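Local coordinates for protein methyl-coenzyme M reductase subunit beta (Methanosarcina barkeri, PDB 1E6Y) that forms, with alpha and gamma chains, the nickel enzyme that reduces methyl-coenzyme M with coenzyme B, releasing methane in the last step of methanogenesis, at residues 12-16 against 426-432; 237-241 against 304-308; 250-255 against 267-271; 272-278 against 298-302. One frame throughout, in Å; residues are numbered along the deposited sequence.

Contact 1. Residues 12-16 against 426-432; sequences KLLES and IKAVAGV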
loop_
_atom_site.group_PDB
_atom_site.type_symbol
_atom_site.label_atom_id
_atom_site.label_comp_id
_atom_site.label_asym_id
_atom_site.label_seq_id
_atom_site.Cartn_x
_atom_site.Cartn_y
_atom_site.Cartn_z
ATOM N N LYS E 12 -13.977 -18.266 -41.996
ATOM C CA LYS E 12 -15.206 -18.074 -42.760
ATOM C C LYS E 12 -15.727 -16.647 -42.606
ATOM O O LYS E 12 -15.708 -16.089 -41.508
ATOM C CB LYS E 12 -16.273 -19.067 -42.296
ATOM C CG LYS E 12 -15.879 -20.526 -42.462
ATOM C CD LYS E 12 -16.686 -21.422 -41.533
ATOM C CE LYS E 12 -16.072 -22.814 -41.437
ATOM N NZ LYS E 12 -16.687 -23.629 -40.349
ATOM N N LEU E 13 -16.187 -16.064 -43.710
ATOM C CA LEU E 13 -16.729 -14.706 -43.706
ATOM C C LEU E 13 -18.007 -14.619 -42.870
ATOM O O LEU E 13 -18.933 -15.411 -43.052
ATOM C CB LEU E 13 -17.018 -14.247 -45.140
ATOM C CG LEU E 13 -17.680 -12.880 -45.341
ATOM C CD1 LEU E 13 -16.741 -11.772 -44.903
ATOM C CD2 LEU E 13 -18.049 -12.711 -46.804
ATOM N N LEU E 14 -18.041 -13.665 -41.943
ATOM C CA LEU E 14 -19.218 -13.450 -41.111
ATOM C C LEU E 14 -19.996 -12.222 -41.561
ATOM O O LEU E 14 -21.219 -12.266 -41.692
ATOM C CB LEU E 14 -18.810 -13.292 -39.644
ATOM C CG LEU E 14 -18.166 -14.509 -38.980
ATOM C CD1 LEU E 14 -17.895 -14.199 -37.515
ATOM C CD2 LEU E 14 -19.074 -15.727 -39.115
ATOM N N GLU E 15 -19.284 -11.120 -41.777
ATOM C CA GLU E 15 -19.907 -9.869 -42.186
ATOM C C GLU E 15 -18.924 -9.036 -42.999
ATOM O O GLU E 15 -17.752 -8.924 -42.644
ATOM C CB GLU E 15 -20.359 -9.079 -40.956
ATOM C CG GLU E 15 -21.292 -7.921 -41.277
ATOM C CD GLU E 15 -21.570 -7.026 -40.077
ATOM O OE1 GLU E 15 -21.346 -7.456 -38.924
ATOM O OE2 GLU E 15 -22.020 -5.881 -40.292
ATOM N N SER E 16 -19.413 -8.437 -44.079
ATOM C CA SER E 16 -18.576 -7.607 -44.938
ATOM C C SER E 16 -18.789 -6.129 -44.653
ATOM O O SER E 16 -19.809 -5.740 -44.087
ATOM C CB SER E 16 -18.883 -7.891 -46.406
ATOM O OG SER E 16 -18.627 -9.247 -46.724
ATOM N N ILE E 426 -16.027 -13.350 -31.746
ATOM C CA ILE E 426 -16.003 -12.809 -33.104
ATOM C C ILE E 426 -17.386 -12.924 -33.744
ATOM O O ILE E 426 -17.888 -11.967 -34.336
ATOM C CB ILE E 426 -14.979 -13.546 -34.002
ATOM C CG1 ILE E 426 -13.599 -13.549 -33.341
ATOM C CG2 ILE E 426 -14.906 -12.867 -35.364
ATOM C CD1 ILE E 426 -12.537 -14.296 -34.131
ATOM N N LYS E 427 -18.001 -14.095 -33.599
ATOM C CA LYS E 427 -19.373 -14.315 -34.043
ATOM C C LYS E 427 -20.353 -13.398 -33.315
ATOM O O LYS E 427 -21.326 -12.926 -33.904
ATOM C CB LYS E 427 -19.772 -15.775 -33.824
ATOM C CG LYS E 427 -19.107 -16.750 -34.786
ATOM C CD LYS E 427 -19.684 -18.150 -34.644
ATOM C CE LYS E 427 -18.996 -19.124 -35.589
ATOM N NZ LYS E 427 -19.405 -20.534 -35.322
ATOM N N ALA E 428 -20.078 -13.135 -32.038
ATOM C CA ALA E 428 -20.880 -12.206 -31.243
ATOM C C ALA E 428 -20.823 -10.796 -31.827
ATOM O O ALA E 428 -21.856 -10.155 -32.028
ATOM C CB ALA E 428 -20.384 -12.194 -29.797
ATOM N N VAL E 429 -19.614 -10.331 -32.122
ATOM C CA VAL E 429 -19.412 -8.989 -32.654
ATOM C C VAL E 429 -19.983 -8.840 -34.065
ATOM O O VAL E 429 -20.535 -7.793 -34.405
ATOM C CB VAL E 429 -17.911 -8.611 -32.653
ATOM C CG1 VAL E 429 -17.695 -7.297 -33.382
ATOM C CG2 VAL E 429 -17.407 -8.499 -31.222
ATOM N N ALA E 430 -19.918 -9.907 -34.856
ATOM C CA ALA E 430 -20.479 -9.898 -36.206
ATOM C C ALA E 430 -22.002 -10.075 -36.210
ATOM O O ALA E 430 -22.637 -10.036 -37.270
ATOM C CB ALA E 430 -19.823 -10.979 -37.050
ATOM N N GLY E 431 -22.573 -10.313 -35.028
ATOM C CA GLY E 431 -24.016 -10.403 -34.886
ATOM C C GLY E 431 -24.623 -11.662 -35.473
ATOM O O GLY E 431 -25.801 -11.679 -35.830
ATOM N N VAL E 432 -23.830 -12.726 -35.547
ATOM C CA VAL E 432 -24.254 -13.954 -36.211
ATOM C C VAL E 432 -24.599 -15.081 -35.235
ATOM O O VAL E 432 -24.848 -16.214 -35.653
ATOM C CB VAL E 432 -23.181 -14.456 -37.209
ATOM C CG1 VAL E 432 -22.901 -13.388 -38.255
ATOM C CG2 VAL E 432 -21.906 -14.824 -36.474
HETATM O O HOH W 1 -19.516 -6.454 -36.808
#
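Residues 12-16 cover the start of the second strand of an N-terminal beta hairpin, with K12 before it and a corner at S16. Residues 426-432 hold the end of the last helix and the turn after it. The two are nearest at E15 and A430, whose CA atoms lie 6.0 Å apart. L14 is the main side chain of the contact. I426 CG2 is 3.9 Å from L14 CD1, and I6 of the partner strand also packs on I426. At K427 the aliphatic part is used: K427 CG is 3.9 Å from L14 CD1. Its NZ turns to a salt bridge with E424. One water donates to V429 O at 2.9 Å and to E15 OE1 at 3.0 Å, and so bridges helix and strand. A430 sits against the base of L14, CB to CB 3.6 Å. A430 O and E15 OE1 are 3.3 Å apart, but both are acceptors and do not bond. G431 takes a positive phi of 72° and turns the chain. G431 N bonds to A428 O at 3.1 Å, and V432 N to K427 O at 3.0 Å. The turn brings V432 back to L14, with V432 CG2 4.0 Å from L14 CD2. Two motifs meet here: a classic beta bulge, where L14 and E15 both face I6, and a Schellman motif that ends the C-terminal helix.

Contact 2. Residues 237-241 against 304-308; sequences LAYQG and AVGTL
Two helical segments, 237-241 and 304-308, run nearly parallel. Their axes come within 8.5 Å and cross at -17°. The closest backbone pair is Q240 and V305, with CA atoms 4.5 Å apart. Residues 237-241 form a wider pi-type turn, within which the bond from G241 N to L237 O (2.9 Å) is weak. Segment 304-308 is regular alpha helix, with L308 N bonded to A304 O at 3.2 Å. Q240 has chi1 and chi2 both t (-171°) and chi3 at 56°. This side chain, extended to CD, reaches across the other helix. Q240 NE2 donates to A304 O at 3.0 Å with an N-H...O angle of 138°. V305 is t (170°). V305 CG2 lies 3.4 Å from Y239 CB and 3.7 Å from Q240 N. Y239 has chi1 m (-79°) and chi2 92°. Its CB points toward the other helix, but its ring leads away. L308 is t,p (-179°, 55°), which puts L308 CD2 3.2 Å from Q240 O and 3.9 Å from Q240 CG. This is near-parallel helix packing in the interior, close enough for Q240 to bond to a backbone carbonyl of the other helix. Q240 NE2 also bonds to F385 O. Around the pair, helix 247-255 covers V305 and L308, helix 387-395 packs on Q240, T307 and L308, and helix 204-221 lies against L237 and L308.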
loop_
_atom_site.group_PDB
_atom_site.type_symbol
_atom_site.label_atom_id
_atom_site.label_comp_id
_atom_site.label_asym_id
_atom_site.label_seq_id
_atom_site.Cartn_x
_atom_site.Cartn_y
_atom_site.Cartn_z
ATOM N N LEU E 237 -7.750 -3.635 -33.008
ATOM C CA LEU E 237 -8.843 -4.518 -32.606
ATOM C C LEU E 237 -9.397 -5.316 -33.787
ATOM O O LEU E 237 -9.544 -6.537 -33.702
ATOM C CB LEU E 237 -9.972 -3.706 -31.958
ATOM C CG LEU E 237 -11.252 -4.465 -31.586
ATOM C CD1 LEU E 237 -10.954 -5.534 -30.548
ATOM C CD2 LEU E 237 -12.279 -3.492 -31.053
ATOM N N ALA E 238 -9.690 -4.628 -34.887
ATOM C CA ALA E 238 -10.276 -5.271 -36.060
ATOM C C ALA E 238 -9.352 -6.334 -36.650
ATOM O O ALA E 238 -9.762 -7.477 -36.857
ATOM C CB ALA E 238 -10.610 -4.226 -37.118
ATOM N N TYR E 239 -8.093 -5.965 -36.870
ATOM C CA TYR E 239 -7.150 -6.840 -37.555
ATOM C C TYR E 239 -6.545 -7.920 -36.657
ATOM O O TYR E 239 -6.598 -9.106 -36.988
ATOM C CB TYR E 239 -6.045 -6.006 -38.208
ATOM C CG TYR E 239 -6.474 -5.369 -39.508
ATOM C CD1 TYR E 239 -7.018 -4.086 -39.533
ATOM C CD2 TYR E 239 -6.388 -6.074 -40.708
ATOM C CE1 TYR E 239 -7.473 -3.518 -40.724
ATOM C CE2 TYR E 239 -6.840 -5.519 -41.903
ATOM C CZ TYR E 239 -7.383 -4.242 -41.904
ATOM O OH TYR E 239 -7.852 -3.701 -43.083
ATOM N N GLN E 240 -5.982 -7.519 -35.520
ATOM C CA GLN E 240 -5.403 -8.491 -34.599
ATOM C C GLN E 240 -6.474 -9.264 -33.833
ATOM O O GLN E 240 -6.394 -10.489 -33.710
ATOM C CB GLN E 240 -4.461 -7.808 -33.605
ATOM C CG GLN E 240 -3.660 -8.789 -32.756
ATOM C CD GLN E 240 -2.907 -8.110 -31.631
ATOM O OE1 GLN E 240 -3.495 -7.405 -30.810
ATOM N NE2 GLN E 240 -1.599 -8.336 -31.575
ATOM N N GLY E 241 -7.481 -8.551 -33.339
ATOM C CA GLY E 241 -8.463 -9.174 -32.472
ATOM C C GLY E 241 -9.554 -9.949 -33.185
ATOM O O GLY E 241 -9.957 -11.021 -32.730
ATOM N N ALA E 304 0.653 -5.808 -35.657
ATOM C CA ALA E 304 -0.155 -6.427 -34.610
ATOM C C ALA E 304 -0.639 -7.814 -35.042
ATOM O O ALA E 304 -0.521 -8.785 -34.291
ATOM C CB ALA E 304 -1.343 -5.531 -34.270
ATOM N N VAL E 305 -1.129 -7.909 -36.275
ATOM C CA VAL E 305 -1.557 -9.187 -36.838
ATOM C C VAL E 305 -0.381 -10.154 -36.922
ATOM O O VAL E 305 -0.495 -11.310 -36.517
ATOM C CB VAL E 305 -2.172 -9.000 -38.249
ATOM C CG1 VAL E 305 -2.388 -10.350 -38.923
ATOM C CG2 VAL E 305 -3.484 -8.269 -38.140
ATOM N N GLY E 306 0.755 -9.657 -37.404
ATOM C CA GLY E 306 1.943 -10.484 -37.515
ATOM C C GLY E 306 2.413 -11.031 -36.180
ATOM O O GLY E 306 2.863 -12.171 -36.096
ATOM N N THR E 307 2.306 -10.211 -35.138
ATOM C CA THR E 307 2.690 -10.604 -33.785
ATOM C C THR E 307 1.842 -11.781 -33.293
ATOM O O THR E 307 2.372 -12.750 -32.742
ATOM C CB THR E 307 2.539 -9.415 -32.800
ATOM O OG1 THR E 307 3.391 -8.338 -33.215
ATOM C CG2 THR E 307 2.914 -9.832 -31.384
ATOM N N LEU E 308 0.533 -11.704 -33.514
ATOM C CA LEU E 308 -0.368 -12.780 -33.111
ATOM C C LEU E 308 -0.234 -13.998 -34.027
ATOM O O LEU E 308 -0.234 -15.136 -33.555
ATOM C CB LEU E 308 -1.818 -12.290 -33.099
ATOM C CG LEU E 308 -2.885 -13.309 -32.678
ATOM C CD1 LEU E 308 -2.557 -13.896 -31.311
ATOM C CD2 LEU E 308 -4.244 -12.631 -32.656
#

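Contact 3. Residues 250-255 against 267-271; sequences DIVKEN and SVVRR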
loop_
_atom_site.group_PDB
_atom_site.type_symbol
_atom_site.label_atom_id
_atom_site.label_comp_id
_atom_site.label_asym_id
_atom_site.label_seq_id
_atom_site.Cartn_x
_atom_site.Cartn_y
_atom_site.Cartn_z
ATOM N N ASP E 250 -5.191 -16.307 -42.610
ATOM C CA ASP E 250 -4.459 -16.660 -43.823
ATOM C C ASP E 250 -2.954 -16.706 -43.600
ATOM O O ASP E 250 -2.272 -17.592 -44.118
ATOM C CB ASP E 250 -4.776 -15.672 -44.951
ATOM C CG ASP E 250 -6.146 -15.904 -45.571
ATOM O OD1 ASP E 250 -6.784 -16.940 -45.289
ATOM O OD2 ASP E 250 -6.586 -15.042 -46.356
ATOM N N ILE E 251 -2.437 -15.754 -42.828
ATOM C CA ILE E 251 -1.010 -15.717 -42.529
ATOM C C ILE E 251 -0.610 -16.929 -41.691
ATOM O O ILE E 251 0.400 -17.578 -41.975
ATOM C CB ILE E 251 -0.620 -14.407 -41.798
ATOM C CG1 ILE E 251 -0.752 -13.228 -42.770
ATOM C CG2 ILE E 251 0.813 -14.493 -41.272
ATOM C CD1 ILE E 251 -0.497 -11.867 -42.145
ATOM N N VAL E 252 -1.458 -17.293 -40.732
ATOM C CA VAL E 252 -1.222 -18.479 -39.915
ATOM C C VAL E 252 -1.268 -19.741 -40.775
ATOM O O VAL E 252 -0.362 -20.574 -40.708
ATOM C CB VAL E 252 -2.261 -18.591 -38.770
ATOM C CG1 VAL E 252 -2.120 -19.926 -38.048
ATOM C CG2 VAL E 252 -2.067 -17.449 -37.784
ATOM N N LYS E 253 -2.267 -19.827 -41.650
ATOM C CA LYS E 253 -2.449 -21.017 -42.472
ATOM C C LYS E 253 -1.281 -21.262 -43.427
ATOM O O LYS E 253 -0.814 -22.392 -43.560
ATOM C CB LYS E 253 -3.757 -20.926 -43.260
ATOM C CG LYS E 253 -4.117 -22.205 -43.994
ATOM C CD LYS E 253 -5.459 -22.076 -44.684
ATOM C CE LYS E 253 -5.654 -23.160 -45.731
ATOM N NZ LYS E 253 -5.667 -24.512 -45.114
ATOM N N GLU E 254 -0.767 -20.199 -44.042
ATOM C CA GLU E 254 0.323 -20.350 -45.001
ATOM C C GLU E 254 1.685 -20.549 -44.339
ATOM O O GLU E 254 2.663 -20.883 -45.008
ATOM C CB GLU E 254 0.369 -19.155 -45.959
ATOM C CG GLU E 254 0.840 -17.842 -45.348
ATOM C CD GLU E 254 0.698 -16.670 -46.310
ATOM O OE1 GLU E 254 1.176 -15.567 -45.978
ATOM O OE2 GLU E 254 0.092 -16.839 -47.391
ATOM N N ASN E 255 1.735 -20.364 -43.020
ATOM C CA ASN E 255 2.955 -20.600 -42.250
ATOM C C ASN E 255 2.798 -21.769 -41.277
ATOM O O ASN E 255 3.702 -22.061 -40.498
ATOM C CB ASN E 255 3.337 -19.340 -41.468
ATOM C CG ASN E 255 3.929 -18.260 -42.351
ATOM O OD1 ASN E 255 5.101 -18.321 -42.722
ATOM N ND2 ASN E 255 3.135 -17.240 -42.656
ATOM N N SER E 267 5.553 -13.134 -44.848
ATOM C CA SER E 267 4.128 -12.994 -45.135
ATOM C C SER E 267 3.628 -11.584 -44.846
ATOM O O SER E 267 2.891 -11.004 -45.645
ATOM C CB SER E 267 3.321 -13.989 -44.302
ATOM O OG SER E 267 3.586 -15.319 -44.700
ATOM N N VAL E 268 4.014 -11.049 -43.688
ATOM C CA VAL E 268 3.543 -9.741 -43.246
ATOM C C VAL E 268 4.062 -8.630 -44.152
ATOM O O VAL E 268 3.294 -7.764 -44.577
ATOM C CB VAL E 268 3.962 -9.460 -41.774
ATOM C CG1 VAL E 268 3.690 -8.002 -41.401
ATOM C CG2 VAL E 268 3.199 -10.384 -40.835
ATOM N N VAL E 269 5.346 -8.685 -44.495
ATOM C CA VAL E 269 5.942 -7.652 -45.335
ATOM C C VAL E 269 5.419 -7.727 -46.773
ATOM O O VAL E 269 5.034 -6.707 -47.346
ATOM C CB VAL E 269 7.489 -7.741 -45.334
ATOM C CG1 VAL E 269 8.084 -6.613 -46.167
ATOM C CG2 VAL E 269 8.015 -7.661 -43.906
ATOM N N ARG E 270 5.307 -8.943 -47.304
ATOM C CA ARG E 270 4.808 -9.156 -48.662
ATOM C C ARG E 270 3.404 -8.572 -48.800
ATOM O O ARG E 270 3.137 -7.733 -49.655
ATOM C CB ARG E 270 4.760 -10.644 -49.012
ATOM C CG ARG E 270 4.255 -10.903 -50.431
ATOM C CD ARG E 270 4.022 -12.360 -50.723
ATOM N NE ARG E 270 2.910 -13.005 -50.040
ATOM C CZ ARG E 270 3.016 -13.936 -49.097
ATOM N NH1 ARG E 270 4.223 -14.340 -48.723
ATOM N NH2 ARG E 270 1.936 -14.473 -48.543
ATOM N N ARG E 271 2.534 -8.971 -47.861
ATOM C CA ARG E 271 1.155 -8.469 -47.886
ATOM C C ARG E 271 1.007 -6.987 -47.669
ATOM O O ARG E 271 0.170 -6.314 -48.292
ATOM C CB ARG E 271 0.340 -9.261 -46.849
ATOM C CG ARG E 271 0.163 -10.714 -47.297
ATOM C CD ARG E 271 -0.299 -11.558 -46.137
ATOM N NE ARG E 271 -0.533 -12.967 -46.365
ATOM C CZ ARG E 271 -1.576 -13.534 -46.954
ATOM N NH1 ARG E 271 -1.703 -14.844 -47.081
ATOM N NH2 ARG E 271 -2.542 -12.756 -47.442
HETATM O O HOH W 2 -4.842 -14.137 -48.465
#
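E254 holds two arginines of the neighbouring helix at once. E254 OE2 accepts from R271 NH1 at 2.7 Å. E254 OE1 accepts from R270 NH2 at 2.9 Å and from R271 NE at 3.1 Å. Both guanidinium groups meet the carboxylate at their edges, near their planes. S267 OG adds a third donor group, bonding to E254 OE1 at 2.7 Å. S267 OG in turn accepts from N255 ND2 at 2.8 Å. N255 ND2 also donates to I251 O at 2.8 Å, back within its own segment, while N255 OD1 bonds to T263. A water joins the other end of the contact: it accepts from R271 NH2 and donates to D250 OD2, both at 2.9 Å. The pattern is a salt-bridge network between two helices consecutive in the chain, 247-255 and 261-274. The segments cross at 128°, with axes 11.1 Å apart at closest. Beneath the polar layer lies I251. I251 CG1 is 3.6 Å from R271 NE, I251 CG2 4.0 Å from S267 CB, and I251 CD1 4.2 Å from V268 CG2. D250 CB lies 3.8 Å from R271 NH1. I251 continues onto A309 of helix 296-318, and V268 onto F331. On the subunit surface, V252 and K253 pack on V70 and N69 of the gamma chain, and V269 and R270 on its Y2.

Contact 4. Residues 272-278 against 298-302; sequences AIEAGII and KWNAC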
loop_
_atom_site.group_PDB
_atom_site.type_symbol
_atom_site.label_atom_id
_atom_site.label_comp_id
_atom_site.label_asym_id
_atom_site.label_seq_id
_atom_site.Cartn_x
_atom_site.Cartn_y
_atom_site.Cartn_z
ATOM N N ALA E 272 1.861 -6.425 -46.816
ATOM C CA ALA E 272 1.847 -4.983 -46.572
ATOM C C ALA E 272 2.252 -4.201 -47.823
ATOM O O ALA E 272 1.705 -3.134 -48.098
ATOM C CB ALA E 272 2.771 -4.632 -45.413
ATOM N N ILE E 273 3.198 -4.752 -48.585
ATOM C CA ILE E 273 3.640 -4.140 -49.838
ATOM C C ILE E 273 2.564 -4.256 -50.918
ATOM O O ILE E 273 2.258 -3.282 -51.605
ATOM C CB ILE E 273 4.954 -4.788 -50.346
ATOM C CG1 ILE E 273 6.110 -4.412 -49.415
ATOM C CG2 ILE E 273 5.266 -4.320 -51.767
ATOM C CD1 ILE E 273 7.371 -5.212 -49.643
ATOM N N GLU E 274 1.950 -5.432 -51.015
ATOM C CA GLU E 274 0.873 -5.665 -51.976
ATOM C C GLU E 274 -0.312 -4.738 -51.734
ATOM O O GLU E 274 -0.937 -4.261 -52.680
ATOM C CB GLU E 274 0.409 -7.121 -51.910
ATOM C CG GLU E 274 1.376 -8.115 -52.539
ATOM C CD GLU E 274 1.066 -9.562 -52.183
ATOM O OE1 GLU E 274 0.247 -9.804 -51.269
ATOM O OE2 GLU E 274 1.676 -10.465 -52.794
ATOM N N ALA E 275 -0.588 -4.451 -50.465
ATOM C CA ALA E 275 -1.707 -3.586 -50.098
ATOM C C ALA E 275 -1.378 -2.098 -50.234
ATOM O O ALA E 275 -2.258 -1.247 -50.090
ATOM C CB ALA E 275 -2.157 -3.898 -48.674
ATOM N N GLY E 276 -0.111 -1.788 -50.499
ATOM C CA GLY E 276 0.308 -0.403 -50.624
ATOM C C GLY E 276 0.462 0.312 -49.291
ATOM O O GLY E 276 0.588 1.536 -49.250
ATOM N N ILE E 277 0.477 -0.452 -48.204
ATOM C CA ILE E 277 0.584 0.117 -46.862
ATOM C C ILE E 277 2.009 0.596 -46.577
ATOM O O ILE E 277 2.203 1.581 -45.864
ATOM C CB ILE E 277 0.149 -0.912 -45.787
ATOM C CG1 ILE E 277 -1.326 -1.270 -45.986
ATOM C CG2 ILE E 277 0.359 -0.344 -44.386
ATOM C CD1 ILE E 277 -1.770 -2.479 -45.196
ATOM N N ILE E 278 2.996 -0.104 -47.132
ATOM C CA ILE E 278 4.389 0.336 -47.061
ATOM C C ILE E 278 5.048 0.354 -48.441
ATOM O O ILE E 278 4.663 -0.402 -49.336
ATOM C CB ILE E 278 5.237 -0.554 -46.105
ATOM C CG1 ILE E 278 5.358 -1.980 -46.656
ATOM C CG2 ILE E 278 4.612 -0.571 -44.721
ATOM C CD1 ILE E 278 6.352 -2.850 -45.908
ATOM N N LYS E 298 -2.279 1.792 -39.940
ATOM C CA LYS E 298 -2.517 0.540 -40.657
ATOM C C LYS E 298 -1.310 -0.390 -40.616
ATOM O O LYS E 298 -1.459 -1.602 -40.480
ATOM C CB LYS E 298 -2.893 0.815 -42.110
ATOM C CG LYS E 298 -4.375 0.701 -42.380
ATOM C CD LYS E 298 -4.623 0.318 -43.821
ATOM C CE LYS E 298 -6.094 0.138 -44.077
ATOM N NZ LYS E 298 -6.433 0.555 -45.459
ATOM N N TRP E 299 -0.117 0.178 -40.771
ATOM C CA TRP E 299 1.112 -0.595 -40.636
ATOM C C TRP E 299 1.197 -1.200 -39.238
ATOM O O TRP E 299 1.551 -2.368 -39.078
ATOM C CB TRP E 299 2.343 0.284 -40.896
ATOM C CG TRP E 299 3.626 -0.369 -40.466
ATOM C CD1 TRP E 299 4.457 0.040 -39.461
ATOM C CD2 TRP E 299 4.162 -1.605 -40.953
ATOM N NE1 TRP E 299 5.471 -0.870 -39.284
ATOM C CE2 TRP E 299 5.317 -1.890 -40.188
ATOM C CE3 TRP E 299 3.777 -2.506 -41.958
ATOM C CZ2 TRP E 299 6.092 -3.036 -40.396
ATOM C CZ3 TRP E 299 4.549 -3.648 -42.164
ATOM C CH2 TRP E 299 5.694 -3.900 -41.385
ATOM N N ASN E 300 0.868 -0.396 -38.232
ATOM C CA ASN E 300 0.836 -0.875 -36.856
ATOM C C ASN E 300 -0.112 -2.062 -36.699
ATOM O O ASN E 300 0.226 -3.046 -36.038
ATOM C CB ASN E 300 0.418 0.252 -35.908
ATOM C CG ASN E 300 0.484 -0.165 -34.459
ATOM O OD1 ASN E 300 1.568 -0.362 -33.915
ATOM N ND2 ASN E 300 -0.674 -0.397 -33.853
ATOM N N ALA E 301 -1.272 -1.988 -37.348
ATOM C CA ALA E 301 -2.225 -3.098 -37.352
ATOM C C ALA E 301 -1.651 -4.334 -38.055
ATOM O O ALA E 301 -1.860 -5.461 -37.603
ATOM C CB ALA E 301 -3.525 -2.669 -38.017
ATOM N N CYS E 302 -0.900 -4.115 -39.136
ATOM C CA CYS E 302 -0.188 -5.191 -39.824
ATOM C C CYS E 302 0.808 -5.875 -38.893
ATOM O O CYS E 302 0.886 -7.102 -38.851
ATOM C CB CYS E 302 0.563 -4.648 -41.044
ATOM S SG CYS E 302 -0.479 -4.197 -42.441
#
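Segment 272-278 carries the end of a helix and the turn after it, while 298-302 is continuous helix. G276 has a positive phi of 77°. G276 N bonds to I273 O and I277 N to A272 O, both at 3.0 Å, which makes a Schellman motif. This turn sends the chain into strand 278-283. It also points I277 at the second helix. The closest CA pairs are I277 with W299, 6.3 Å, and A272 with C302, 7.1 Å. I277 CD1 touches C302 SG at 3.5 Å, and I277 CG2 lies 4.1 Å from both K298 CB and W299 CB. The W299 ring lies against I278 and A272: W299 CE3 is 3.5 Å from I278 CG2, and W299 CZ3 meets A272 CB at 3.8 Å at the ring edge. W299 NE1 is bonded to P342 O, on the polar side of the indole. I277, I278 and A272 thus pack against W299 and C302, and the two segments are joined by apolar packing alone.

From the N terminus, strand 13-19 waits for the very end of the chain: contact 1 closes a loop over almost the whole subunit and links the N-terminal and C-terminal parts of the chain. The other three contacts lie within that loop. Contact 2 joins helix 228-241 to helix 296-318 and encloses contacts 3 and 4. These two follow in series: contact 3 pairs helices 247-255 and 261-274, then contact 4 ties the end of 261-274 to 296-318, spanning the hairpin 278-283/289-293. Contacts 2, 3 and 4 touch one another, with centres about 12 Å apart. G306 packs on V268, Y239 on A301, and V269 on I278. Contact 1 does not touch the others; its nearest atoms are about 4 Å from contact 2.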